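Local coordinates for protein DNA helicase RecQ (Deinococcus radiodurans, PDB 4Q48) that probably couples ATP hydrolysis to the unwinding of duplex DNA in the 3'-5' direction, the chain being the helicase, zinc-binding and RQC portion of a longer protein, at residues L94-L99 and A121-L126; I68-L73 and P159-L164; Q259-L264 and G287-A292; E232-D237 and V305-H310; S205-P210 and F390-S395. All blocks are in the same frame, centred on the assembly; numbering follows the deposited sequence.

Contact 1 (L94-L99 and A121-L126); sequences LNSTLL and APERLL
Where strand 91-94 gives out, Leu94 makes the one hydrogen bond that joins the two segments. Its carbonyl O accepts from Ala121 N at 3.3 Å, with the donor lying almost on the C=O axis. The side chain of Leu94, with CG anti to the backbone N (chi1 -163°), runs roughly at right angles across Arg124, and its branch point CG packs 3.8 Å from Arg124 CG. An arginine thus contributes the oily part of its chain to a leucine.

At Asn95 the chain begins a type I beta turn that ends at Leu98, closed by Leu98 N to Asn95 O at 3.1 Å. Asn95 touches the other segment through its stem, CB lying 4.0 Å from Ala121 CB. Its amide end turns back on its own loop, where OD1 accepts from Thr97 OG1 at 2.7 Å in the carbonyl plane and, weakly, from Thr97 N. Ser96 brings its hydroxyl to the edge of the Arg124 guanidinium, near the plane of that group, Ser96 OG to Arg124 NH1 being 3.6 Å.

On the partner side Ala121 sits at the N-cap position of helix 122-125, and Leu125 N bonds to its O at 3.0 Å.

The contact lies where two neighbouring parallel strands, 91-94 and 117-120, turn into loop and helix at the edge of the first RecA-like domain. Helix 100-111 receives Leu94 and Arg124 through Glu107, helix 74-84 packs against Asn95 and Ala121, and helix 165-170 meets Leu125.

Contact 2 (I68-L73 and P159-L164); sequences IVVSPL and PEYQQL
Tyr161 carries this contact, pointing its ring, hydroxyl end first, at the end of strand 66-70, where Val70 and Pro72 meet it. No hydrogen bond crosses between the two segments. The phenol oxygen is nonetheless satisfied, since Tyr161 OH bonds to the backbone O of Asp145, in the Asp-Glu-Ala-His sequence typical of these helicases. Pro72 crosses the tyrosine at about a right angle, with Pro72 CD 4.0 Å from Tyr161 CZ.

Val70 points its side chain at the other segment and slides past the tyrosine in the opposite direction. Its CG1, anti to the backbone N (chi1 -161°), meets Leu164 CD1 tip to tip at 4.1 Å. That same Leu164 methyl hangs 4.0 Å above one face of the Tyr161 ring, toward its rim, so leucine, valine and tyrosine close on one another.

Beyond Val70 the chain makes an ST turn, Ser71 OG accepting from Leu73 N at 3.1 Å. By sequence, Tyr161 probably ends the aromatic-rich loop of RecQ helicases. Strand 66-70 runs between strands 117-120 and 139-145 of the parallel sheet; Ile144 of the latter touches Val70 and Tyr161, while helix 122-125 packs on them through Leu125 and Pro122, respectively.

Contact 3 (Q259-L264 and G287-A292); sequences QGIDAL and GVIVCA
A beta-alpha-beta crossover brings these two segments side by side: strand 263-266 leads through helix 272-284 into strand 289-292, and the strands pair in parallel within the second RecA-like domain. Ala263 stands opposite Ile289, Leu264 opposite Val290.

Backbone hydrogen bonds follow the alternation of a parallel pair. Strand 289-292 receives Leu264 N at Ile289 O, 3.0 Å away and nearly along the C=O axis. Toward the start of the strands Ile289 N makes a weak bond to Asp262 O. Ile289 O is also approached by a carbon donor, Ala263 CA at 3.2 Å, so two hydrogens converge on it.

Apolar packing divides between the faces of the sheet. Beside Ala263 and Ile289, Ile261 crosses obliquely and sets its CG2, anti to the backbone N, 3.5 Å from Ile289 CD1. On the face of Leu264 and Val290, Leu264 CD1 lies 4.3 Å from Val288 CG1. Helix 222-233 packs on the first group through Ile230, and helix 272-284 on the second through Arg281 and Phe282.

Charge enters at Asp262, whose CG is anti to the backbone N. Its OD2 brushes Val288 CG2 yet is paired in a salt bridge with Arg281.

Turns prepare the entry. Gly260, with positive phi, is the C-prime residue of the Schellman motif ending helix 246-258, and Asp262 centres an inverse gamma turn.

The straightest bond comes last, Cys291 N reaching Leu264 O at 2.8 Å with an N-H...O angle of 176°.

Contact 4 (E232-D237 and V305-H310); sequences EEHPGD and VRFVAH
Arg306, near the start of strand 305-310, gives its aliphatic stem to the turn opposite. CB lies 3.6 Å from His234 ND1, and CG is 3.4 Å from Asp237 OD2. The chain then bends at chi2 and chi3 and leads away to a salt bridge with Asp330. Asp237 OD2 remains 5.2 Å from Arg306 NE, so any attraction between the opposite charges here probably acts only at a distance.

Phe307 follows, and the backbone brings its CB over one face of the His234 imidazole, a CH-pi contact of 4.3 Å to the ring centroid. With CG in the crowded position between backbone N and carbonyl carbon (chi1 71°), the phenyl ring swings past the histidine stem, Phe307 CD1 coming 3.7 Å from His234 CB, and the two ring planes are inclined at 37°.

The imidazole is also held at its rim. ND1 makes a weak in-plane bond to Asp237 OD2, across a type I turn closed by Asp237 N to His234 O, while NE2 bonds to Thr335. An alanine in place of His234 would lose both bonds and the ring face under Phe307, and would probably loosen the turn against the strand.

The turn joins helix 222-233 to strand 238-242, which pairs with strand 305-310 on one flank, as strand 334-340 does on the other; the helix reaches Phe307 through Ile230 and Ala309 through Leu226.

Contact 5 (S205-P210 and F390-S395); sequences SSFDRP and FGEELS
Glu392 spends both carboxylate oxygens on the loop 205-210, each through its syn lone pair. OE2 accepts from Ser206 OG at 2.7 Å, and OE1 from Phe207 N at 2.6 Å with an N-H...O angle of 167°. An extended chain, CG anti to the backbone N, carries the acid there. Ser206 OG is used twice, for it also accepts from Asp208 N at 3.1 Å in an ST turn. An alanine replacing Glu392 would remove both acceptors and would probably leave this turn less firmly joined to its partner.

The loop links strand 202-204, at the edge of the first RecA-like domain, to strand 212-218 of the second, and segment 390-395 belongs to the RecQ zinc-binding region; three parts of the catalytic core meet here. Gly391, with positive phi, is the C-prime residue of the Schellman motif that ends helix 382-389.

Below the carboxylate, Phe390 CB sits 3.8 Å over the centre of the Phe207 ring, a CH-pi contact. The two rings are near parallel (16°) but slid apart, while Glu392 OE1 lies at the Phe207 edge. Phe207 O bonds to Tyr321 OH. Asp208, whose side chain is about 6 Å from that of the zinc ligand Cys398, forms a salt bridge with Arg383.

How the contacts relate
The five contacts fall into two pairs and a junction. Contacts 1 and 2, with centres about 10 Å apart, share the seven-stranded parallel sheet of the first RecA-like domain and touch, Pro122 and Leu125 meeting Tyr161 and Leu164. Contacts 3 and 4, also about 10 Å apart, share the parallel sheet of the second domain, where Ile289 meets Phe307. Along the chain the first pair closes before the second opens. The centres of contacts 2 and 3 lie about 40 Å apart. Contact 5, whose span includes contacts 3 and 4, ties the interdomain linker to the zinc-binding region; each RecA-like domain thus has its own contacts, consistent with domains that can shift relative to each other.

Contact 1 (L94-L99 and A121-L126)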
# COMPACT_ATOMS: atom_id res chain seq x y z
N LEU A 94 -24.55 9.39 -7.94
CA LEU A 94 -25.69 8.53 -7.81
C LEU A 94 -25.45 7.65 -6.57
O LEU A 94 -24.53 6.84 -6.55
CB LEU A 94 -25.85 7.73 -9.09
CG LEU A 94 -27.14 7.00 -9.44
CD1 LEU A 94 -28.19 8.02 -9.82
CD2 LEU A 94 -26.86 6.06 -10.62
N ASN A 95 -26.29 7.83 -5.55
CA ASN A 95 -26.25 7.03 -4.33
C ASN A 95 -27.54 7.20 -3.53
O ASN A 95 -28.34 8.10 -3.79
CB ASN A 95 -25.05 7.42 -3.45
CG ASN A 95 -24.93 8.92 -3.27
OD1 ASN A 95 -25.74 9.53 -2.57
ND2 ASN A 95 -23.93 9.52 -3.90
N SER A 96 -27.72 6.35 -2.51
CA SER A 96 -28.97 6.36 -1.77
C SER A 96 -29.10 7.48 -0.73
O SER A 96 -30.14 7.59 -0.08
CB SER A 96 -29.18 5.00 -1.10
OG SER A 96 -29.46 4.01 -2.08
N THR A 97 -28.08 8.31 -0.58
CA THR A 97 -28.24 9.55 0.19
C THR A 97 -29.14 10.52 -0.57
O THR A 97 -29.50 11.56 -0.04
CB THR A 97 -26.89 10.28 0.45
OG1 THR A 97 -26.56 11.16 -0.64
CG2 THR A 97 -25.76 9.27 0.71
N LEU A 98 -29.51 10.18 -1.80
CA LEU A 98 -30.28 11.10 -2.63
C LEU A 98 -31.79 10.92 -2.58
O LEU A 98 -32.31 9.81 -2.42
CB LEU A 98 -29.86 10.98 -4.10
CG LEU A 98 -28.55 11.58 -4.58
CD1 LEU A 98 -28.13 10.84 -5.82
CD2 LEU A 98 -28.72 13.05 -4.87
N LEU A 99 -32.49 12.04 -2.77
CA LEU A 99 -33.93 11.99 -2.93
C LEU A 99 -34.28 11.30 -4.25
O LEU A 99 -33.54 11.41 -5.23
CB LEU A 99 -34.51 13.41 -2.88
CG LEU A 99 -34.20 14.20 -1.61
CD1 LEU A 99 -34.90 15.55 -1.62
CD2 LEU A 99 -34.59 13.39 -0.39
N ALA A 121 -21.96 4.91 -5.84
CA ALA A 121 -21.69 4.01 -4.75
C ALA A 121 -21.98 2.60 -5.24
O ALA A 121 -22.89 2.39 -6.03
CB ALA A 121 -22.54 4.36 -3.55
N PRO A 122 -21.22 1.62 -4.73
CA PRO A 122 -21.39 0.20 -5.07
C PRO A 122 -22.81 -0.27 -4.79
O PRO A 122 -23.37 -1.10 -5.51
CB PRO A 122 -20.41 -0.50 -4.13
CG PRO A 122 -19.39 0.53 -3.83
CD PRO A 122 -20.09 1.83 -3.81
N GLU A 123 -23.38 0.29 -3.73
CA GLU A 123 -24.72 -0.04 -3.29
C GLU A 123 -25.71 0.29 -4.41
O GLU A 123 -26.58 -0.53 -4.74
CB GLU A 123 -25.03 0.72 -1.98
CG GLU A 123 -26.48 1.07 -1.73
CD GLU A 123 -26.90 2.34 -2.45
OE1 GLU A 123 -26.03 3.21 -2.69
OE2 GLU A 123 -28.10 2.47 -2.76
N ARG A 124 -25.57 1.47 -5.00
CA ARG A 124 -26.41 1.81 -6.14
C ARG A 124 -26.11 0.93 -7.36
O ARG A 124 -27.02 0.40 -7.97
CB ARG A 124 -26.24 3.29 -6.50
CG ARG A 124 -27.39 3.85 -7.31
CD ARG A 124 -28.63 3.92 -6.45
NE ARG A 124 -29.75 4.51 -7.15
CZ ARG A 124 -30.91 4.78 -6.58
NH1 ARG A 124 -31.07 4.51 -5.29
NH2 ARG A 124 -31.90 5.32 -7.28
N LEU A 125 -24.83 0.76 -7.70
CA LEU A 125 -24.42 0.07 -8.92
C LEU A 125 -24.91 -1.37 -9.02
O LEU A 125 -25.33 -1.82 -10.09
CB LEU A 125 -22.91 0.08 -9.06
CG LEU A 125 -22.39 -0.81 -10.20
CD1 LEU A 125 -22.74 -0.17 -11.52
CD2 LEU A 125 -20.89 -1.06 -10.13
N LEU A 126 -24.87 -2.10 -7.91
CA LEU A 126 -25.09 -3.54 -8.00
C LEU A 126 -26.57 -3.88 -8.00
O LEU A 126 -26.93 -5.04 -8.25
CB LEU A 126 -24.36 -4.25 -6.85
CG LEU A 126 -22.84 -4.12 -6.90
CD1 LEU A 126 -22.23 -4.23 -5.52
CD2 LEU A 126 -22.27 -5.19 -7.81

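Contact 2 (I68-L73 and P159-L164)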
# COMPACT_ATOMS: atom_id res chain seq x y z
N ILE A 68 -18.00 5.40 -15.80
CA ILE A 68 -18.73 4.98 -14.62
C ILE A 68 -17.70 4.66 -13.55
O ILE A 68 -17.01 3.66 -13.64
CB ILE A 68 -19.61 3.74 -14.90
CG1 ILE A 68 -20.54 4.00 -16.08
CG2 ILE A 68 -20.42 3.37 -13.69
CD1 ILE A 68 -21.42 5.21 -15.89
N VAL A 69 -17.60 5.52 -12.54
CA VAL A 69 -16.55 5.37 -11.51
C VAL A 69 -17.16 4.76 -10.25
O VAL A 69 -18.07 5.32 -9.66
CB VAL A 69 -15.87 6.73 -11.16
CG1 VAL A 69 -14.68 6.52 -10.28
CG2 VAL A 69 -15.45 7.45 -12.42
N VAL A 70 -16.67 3.60 -9.87
CA VAL A 70 -17.13 2.98 -8.65
C VAL A 70 -16.26 3.37 -7.46
O VAL A 70 -15.04 3.22 -7.51
CB VAL A 70 -17.14 1.48 -8.80
CG1 VAL A 70 -18.04 0.87 -7.75
CG2 VAL A 70 -17.60 1.11 -10.18
N SER A 71 -16.88 3.88 -6.41
CA SER A 71 -16.17 4.28 -5.19
C SER A 71 -17.08 4.27 -3.96
O SER A 71 -18.26 4.68 -4.02
CB SER A 71 -15.52 5.66 -5.35
OG SER A 71 -15.15 6.21 -4.09
N PRO A 72 -16.54 3.81 -2.82
CA PRO A 72 -17.24 3.84 -1.54
C PRO A 72 -17.27 5.22 -0.88
O PRO A 72 -18.17 5.48 -0.06
CB PRO A 72 -16.45 2.85 -0.69
CG PRO A 72 -15.14 2.62 -1.42
CD PRO A 72 -15.15 3.38 -2.68
N LEU A 73 -16.33 6.09 -1.23
CA LEU A 73 -16.19 7.39 -0.56
C LEU A 73 -17.27 8.38 -0.98
O LEU A 73 -16.99 9.38 -1.65
CB LEU A 73 -14.80 7.98 -0.86
CG LEU A 73 -13.61 7.02 -0.79
CD1 LEU A 73 -12.31 7.70 -1.19
CD2 LEU A 73 -13.49 6.44 0.61
N PRO A 159 -18.45 -6.17 1.74
CA PRO A 159 -19.15 -7.32 1.15
C PRO A 159 -19.69 -6.96 -0.23
O PRO A 159 -19.79 -7.82 -1.11
CB PRO A 159 -20.28 -7.60 2.15
CG PRO A 159 -19.93 -6.80 3.39
CD PRO A 159 -19.17 -5.61 2.88
N GLU A 160 -20.00 -5.67 -0.40
CA GLU A 160 -20.42 -5.11 -1.68
C GLU A 160 -19.33 -5.38 -2.70
O GLU A 160 -19.57 -6.01 -3.73
CB GLU A 160 -20.62 -3.59 -1.57
CG GLU A 160 -21.39 -3.09 -0.34
CD GLU A 160 -21.29 -1.56 -0.17
OE1 GLU A 160 -22.28 -0.85 -0.50
OE2 GLU A 160 -20.21 -1.08 0.26
N TYR A 161 -18.13 -4.92 -2.39
CA TYR A 161 -17.04 -4.90 -3.35
C TYR A 161 -16.70 -6.24 -4.02
O TYR A 161 -16.25 -6.24 -5.16
CB TYR A 161 -15.79 -4.29 -2.72
CG TYR A 161 -15.61 -2.86 -3.19
CD1 TYR A 161 -16.55 -1.89 -2.91
CD2 TYR A 161 -14.54 -2.52 -4.03
CE1 TYR A 161 -16.41 -0.59 -3.39
CE2 TYR A 161 -14.39 -1.23 -4.52
CZ TYR A 161 -15.34 -0.26 -4.21
OH TYR A 161 -15.19 1.03 -4.70
N GLN A 162 -16.94 -7.38 -3.38
CA GLN A 162 -16.54 -8.61 -4.05
C GLN A 162 -17.65 -9.12 -4.94
O GLN A 162 -17.54 -10.21 -5.51
CB GLN A 162 -16.18 -9.72 -3.06
CG GLN A 162 -17.22 -9.92 -1.97
CD GLN A 162 -16.79 -10.97 -0.97
OE1 GLN A 162 -15.74 -11.60 -1.12
NE2 GLN A 162 -17.63 -11.21 0.03
N GLN A 163 -18.72 -8.35 -5.08
CA GLN A 163 -19.77 -8.66 -6.05
C GLN A 163 -19.51 -8.02 -7.43
O GLN A 163 -20.13 -8.41 -8.42
CB GLN A 163 -21.12 -8.22 -5.53
CG GLN A 163 -21.47 -8.85 -4.21
CD GLN A 163 -22.91 -8.61 -3.84
OE1 GLN A 163 -23.77 -8.47 -4.72
NE2 GLN A 163 -23.19 -8.51 -2.54
N LEU A 164 -18.58 -7.07 -7.47
CA LEU A 164 -18.22 -6.37 -8.71
C LEU A 164 -17.63 -7.32 -9.74
O LEU A 164 -17.18 -6.89 -10.80
CB LEU A 164 -17.22 -5.26 -8.42
CG LEU A 164 -17.78 -4.09 -7.62
CD1 LEU A 164 -16.73 -3.04 -7.42
CD2 LEU A 164 -19.04 -3.50 -8.27

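Contact 3 (Q259-L264 and G287-A292)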
# COMPACT_ATOMS: atom_id res chain seq x y z
N GLN A 259 9.78 22.35 26.68
CA GLN A 259 11.18 22.55 26.30
C GLN A 259 11.30 23.66 25.25
O GLN A 259 12.36 23.87 24.66
CB GLN A 259 11.78 21.25 25.76
CG GLN A 259 11.25 20.02 26.44
CD GLN A 259 12.07 19.59 27.63
OE1 GLN A 259 13.29 19.80 27.68
NE2 GLN A 259 11.40 18.98 28.60
N GLY A 260 10.20 24.39 25.04
CA GLY A 260 10.20 25.58 24.21
C GLY A 260 9.84 25.32 22.76
O GLY A 260 9.95 26.22 21.93
N ILE A 261 9.35 24.11 22.49
CA ILE A 261 8.89 23.70 21.16
C ILE A 261 7.39 23.96 21.01
O ILE A 261 6.62 23.51 21.85
CB ILE A 261 9.15 22.20 20.91
CG1 ILE A 261 10.64 21.88 20.99
CG2 ILE A 261 8.62 21.77 19.57
CD1 ILE A 261 10.95 20.57 20.39
N ASP A 262 6.98 24.63 19.94
CA ASP A 262 5.57 25.00 19.81
C ASP A 262 4.70 23.82 19.36
O ASP A 262 4.21 23.78 18.21
CB ASP A 262 5.40 26.18 18.86
CG ASP A 262 3.96 26.65 18.75
OD1 ASP A 262 3.14 26.30 19.64
OD2 ASP A 262 3.62 27.34 17.76
N ALA A 263 4.49 22.87 20.27
CA ALA A 263 3.76 21.64 19.95
C ALA A 263 2.26 21.74 20.25
O ALA A 263 1.85 22.40 21.19
CB ALA A 263 4.35 20.49 20.70
N LEU A 264 1.45 21.07 19.44
CA LEU A 264 0.02 21.01 19.66
C LEU A 264 -0.50 19.59 19.61
O LEU A 264 0.02 18.76 18.86
CB LEU A 264 -0.74 21.85 18.62
CG LEU A 264 -0.30 23.28 18.30
CD1 LEU A 264 -1.20 23.86 17.22
CD2 LEU A 264 -0.29 24.14 19.54
N GLY A 287 7.02 26.66 11.61
CA GLY A 287 7.70 26.06 12.74
C GLY A 287 6.79 25.51 13.81
O GLY A 287 7.22 25.43 14.95
N VAL A 288 5.57 25.13 13.45
CA VAL A 288 4.67 24.42 14.36
C VAL A 288 4.77 22.87 14.26
O VAL A 288 4.78 22.31 13.17
CB VAL A 288 3.21 24.87 14.16
CG1 VAL A 288 2.22 23.82 14.65
CG2 VAL A 288 2.98 26.23 14.84
N ILE A 289 4.88 22.18 15.39
CA ILE A 289 4.86 20.72 15.42
C ILE A 289 3.55 20.14 15.94
O ILE A 289 3.14 20.44 17.06
CB ILE A 289 5.97 20.16 16.31
CG1 ILE A 289 7.34 20.52 15.73
CG2 ILE A 289 5.79 18.67 16.47
CD1 ILE A 289 8.48 20.03 16.56
N VAL A 290 2.90 19.28 15.15
CA VAL A 290 1.64 18.67 15.59
C VAL A 290 1.88 17.25 16.12
O VAL A 290 2.65 16.49 15.52
CB VAL A 290 0.59 18.61 14.43
CG1 VAL A 290 -0.59 17.73 14.81
CG2 VAL A 290 0.11 19.99 14.04
N CYS A 291 1.27 16.90 17.25
CA CYS A 291 1.28 15.51 17.70
C CYS A 291 -0.08 14.87 17.51
O CYS A 291 -1.09 15.39 18.01
CB CYS A 291 1.70 15.39 19.16
SG CYS A 291 3.28 16.08 19.54
N ALA A 292 -0.10 13.73 16.82
CA ALA A 292 -1.35 13.08 16.42
C ALA A 292 -1.26 11.54 16.50
O ALA A 292 -0.16 10.99 16.57
CB ALA A 292 -1.75 13.52 15.02

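Contact 4 (E232-D237 and V305-H310)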
# COMPACT_ATOMS: atom_id res chain seq x y z
N GLU A 232 18.96 18.89 16.91
CA GLU A 232 20.17 18.70 16.14
C GLU A 232 19.86 18.86 14.64
O GLU A 232 20.63 19.52 13.94
CB GLU A 232 20.80 17.33 16.47
CG GLU A 232 21.94 16.89 15.55
CD GLU A 232 23.14 17.81 15.61
OE1 GLU A 232 23.62 18.12 16.73
OE2 GLU A 232 23.59 18.23 14.52
N GLU A 233 18.74 18.33 14.16
CA GLU A 233 18.52 18.27 12.71
C GLU A 233 17.35 19.12 12.16
O GLU A 233 17.38 19.50 10.98
CB GLU A 233 18.31 16.81 12.26
CG GLU A 233 19.60 16.06 11.99
CD GLU A 233 19.38 14.68 11.35
OE1 GLU A 233 19.36 14.66 10.09
OE2 GLU A 233 19.23 13.64 12.08
N HIS A 234 16.35 19.44 12.99
CA HIS A 234 15.21 20.22 12.49
C HIS A 234 14.72 21.32 13.44
O HIS A 234 13.52 21.50 13.62
CB HIS A 234 14.07 19.28 12.13
CG HIS A 234 14.37 18.43 10.94
ND1 HIS A 234 14.30 18.91 9.65
CD2 HIS A 234 14.78 17.14 10.85
CE1 HIS A 234 14.65 17.95 8.81
NE2 HIS A 234 14.95 16.87 9.51
N PRO A 235 15.66 22.13 13.98
CA PRO A 235 15.45 23.03 15.11
C PRO A 235 14.15 23.83 15.10
O PRO A 235 13.43 23.77 16.12
CB PRO A 235 16.64 23.97 14.99
CG PRO A 235 17.69 23.13 14.37
CD PRO A 235 17.00 22.35 13.37
N GLY A 236 13.83 24.57 14.04
CA GLY A 236 12.62 25.37 14.08
C GLY A 236 11.59 25.02 13.02
O GLY A 236 10.77 25.85 12.65
N ASP A 237 11.61 23.78 12.52
CA ASP A 237 10.82 23.41 11.36
C ASP A 237 9.47 22.81 11.71
O ASP A 237 9.26 22.37 12.84
CB ASP A 237 11.61 22.44 10.49
CG ASP A 237 12.86 23.08 9.88
OD1 ASP A 237 12.91 24.35 9.76
OD2 ASP A 237 13.79 22.31 9.54
N VAL A 305 6.54 20.54 5.38
CA VAL A 305 6.80 19.62 6.50
C VAL A 305 8.17 18.92 6.45
O VAL A 305 8.44 18.08 5.59
CB VAL A 305 5.70 18.53 6.61
CG1 VAL A 305 6.07 17.49 7.63
CG2 VAL A 305 4.34 19.15 6.95
N ARG A 306 8.99 19.21 7.45
CA ARG A 306 10.39 18.84 7.43
C ARG A 306 10.70 17.47 8.05
O ARG A 306 11.73 16.88 7.73
CB ARG A 306 11.20 19.92 8.15
CG ARG A 306 11.66 20.98 7.21
CD ARG A 306 12.27 20.34 5.99
NE ARG A 306 12.04 21.15 4.83
CZ ARG A 306 11.15 20.88 3.89
NH1 ARG A 306 10.47 19.76 3.91
NH2 ARG A 306 11.00 21.70 2.87
N PHE A 307 9.85 16.98 8.93
CA PHE A 307 10.02 15.62 9.44
C PHE A 307 8.71 14.95 9.88
O PHE A 307 7.72 15.62 10.23
CB PHE A 307 11.01 15.61 10.59
CG PHE A 307 10.51 16.24 11.88
CD1 PHE A 307 10.76 17.58 12.16
CD2 PHE A 307 9.88 15.48 12.85
CE1 PHE A 307 10.35 18.14 13.34
CE2 PHE A 307 9.47 16.05 14.05
CZ PHE A 307 9.71 17.38 14.29
N VAL A 308 8.72 13.62 9.82
CA VAL A 308 7.70 12.83 10.48
C VAL A 308 8.36 11.84 11.41
O VAL A 308 9.15 10.99 10.99
CB VAL A 308 6.80 12.11 9.49
CG1 VAL A 308 6.02 11.04 10.22
CG2 VAL A 308 5.83 13.09 8.89
N ALA A 309 7.99 11.95 12.69
CA ALA A 309 8.52 11.11 13.74
C ALA A 309 7.51 10.06 14.18
O ALA A 309 6.36 10.39 14.48
CB ALA A 309 8.93 11.96 14.93
N HIS A 310 7.95 8.81 14.27
CA HIS A 310 7.11 7.77 14.84
C HIS A 310 7.68 7.32 16.18
O HIS A 310 8.80 6.81 16.25
CB HIS A 310 6.97 6.60 13.87
CG HIS A 310 5.94 6.81 12.80
ND1 HIS A 310 6.25 7.31 11.55
CD2 HIS A 310 4.60 6.61 12.81
CE1 HIS A 310 5.14 7.40 10.84
NE2 HIS A 310 4.13 6.97 11.57

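Contact 5 (S205-P210 and F390-S395)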
# COMPACT_ATOMS: atom_id res chain seq x y z
N SER A 205 3.01 2.97 -10.94
CA SER A 205 3.70 4.26 -10.99
C SER A 205 4.52 4.36 -9.71
O SER A 205 4.17 3.72 -8.71
CB SER A 205 2.71 5.42 -11.13
OG SER A 205 3.25 6.64 -10.64
N SER A 206 5.55 5.19 -9.70
CA SER A 206 6.43 5.16 -8.54
C SER A 206 5.77 5.67 -7.27
O SER A 206 5.06 6.68 -7.28
CB SER A 206 7.69 5.95 -8.82
OG SER A 206 8.61 5.74 -7.78
N PHE A 207 6.01 4.93 -6.19
CA PHE A 207 5.62 5.32 -4.83
C PHE A 207 6.77 6.08 -4.16
O PHE A 207 6.62 6.68 -3.09
CB PHE A 207 5.26 4.09 -4.03
CG PHE A 207 3.94 3.50 -4.40
CD1 PHE A 207 3.82 2.69 -5.54
CD2 PHE A 207 2.81 3.73 -3.61
CE1 PHE A 207 2.60 2.13 -5.89
CE2 PHE A 207 1.57 3.17 -3.97
CZ PHE A 207 1.47 2.36 -5.11
N ASP A 208 7.93 6.05 -4.80
CA ASP A 208 9.09 6.59 -4.17
C ASP A 208 8.92 8.08 -3.89
O ASP A 208 8.22 8.81 -4.61
CB ASP A 208 10.33 6.36 -5.03
CG ASP A 208 11.61 6.67 -4.27
OD1 ASP A 208 11.55 6.75 -3.02
OD2 ASP A 208 12.66 6.82 -4.93
N ARG A 209 9.50 8.51 -2.78
CA ARG A 209 9.57 9.90 -2.44
C ARG A 209 11.03 10.20 -2.11
O ARG A 209 11.41 10.29 -0.97
CB ARG A 209 8.64 10.22 -1.27
CG ARG A 209 7.17 9.84 -1.52
CD ARG A 209 6.42 10.90 -2.33
NE ARG A 209 6.65 12.29 -1.91
CZ ARG A 209 6.06 12.87 -0.87
NH1 ARG A 209 5.17 12.21 -0.14
NH2 ARG A 209 6.34 14.12 -0.57
N PRO A 210 11.86 10.32 -3.15
CA PRO A 210 13.32 10.44 -3.02
C PRO A 210 13.83 11.48 -1.99
O PRO A 210 14.92 11.31 -1.41
CB PRO A 210 13.75 10.84 -4.43
CG PRO A 210 12.68 10.25 -5.30
CD PRO A 210 11.42 10.43 -4.54
N PHE A 390 4.69 -2.40 -2.12
CA PHE A 390 3.67 -1.81 -2.99
C PHE A 390 3.87 -2.27 -4.43
O PHE A 390 3.23 -1.75 -5.34
CB PHE A 390 3.70 -0.27 -2.91
CG PHE A 390 3.40 0.27 -1.55
CD1 PHE A 390 2.09 0.33 -1.08
CD2 PHE A 390 4.43 0.66 -0.70
CE1 PHE A 390 1.81 0.79 0.21
CE2 PHE A 390 4.16 1.13 0.59
CZ PHE A 390 2.85 1.19 1.04
N GLY A 391 4.72 -3.26 -4.64
CA GLY A 391 4.90 -3.80 -5.97
C GLY A 391 5.89 -3.06 -6.85
O GLY A 391 6.03 -3.37 -8.03
N GLU A 392 6.58 -2.08 -6.29
CA GLU A 392 7.62 -1.38 -7.03
C GLU A 392 8.99 -1.97 -6.69
O GLU A 392 9.28 -2.19 -5.51
CB GLU A 392 7.61 0.12 -6.73
CG GLU A 392 8.76 0.90 -7.33
CD GLU A 392 8.56 2.41 -7.23
OE1 GLU A 392 7.55 2.82 -6.62
OE2 GLU A 392 9.40 3.17 -7.74
N GLU A 393 9.80 -2.26 -7.70
CA GLU A 393 11.15 -2.80 -7.48
C GLU A 393 12.19 -1.73 -7.82
O GLU A 393 12.31 -1.32 -8.96
CB GLU A 393 11.39 -4.05 -8.32
CG GLU A 393 10.43 -5.23 -7.98
CD GLU A 393 10.48 -5.68 -6.50
OE1 GLU A 393 11.58 -5.77 -5.90
OE2 GLU A 393 9.38 -5.94 -5.93
N LEU A 394 12.94 -1.28 -6.82
CA LEU A 394 13.98 -0.28 -7.05
C LEU A 394 15.32 -0.99 -7.24
O LEU A 394 15.91 -1.48 -6.29
CB LEU A 394 14.07 0.70 -5.87
CG LEU A 394 14.86 1.99 -6.10
CD1 LEU A 394 14.01 2.98 -6.91
CD2 LEU A 394 15.44 2.61 -4.82
N SER A 395 15.83 -0.99 -8.47
CA SER A 395 16.94 -1.87 -8.83
C SER A 395 18.14 -1.71 -7.91
O SER A 395 18.72 -2.70 -7.44
CB SER A 395 17.36 -1.61 -10.28
OG SER A 395 16.21 -1.41 -11.08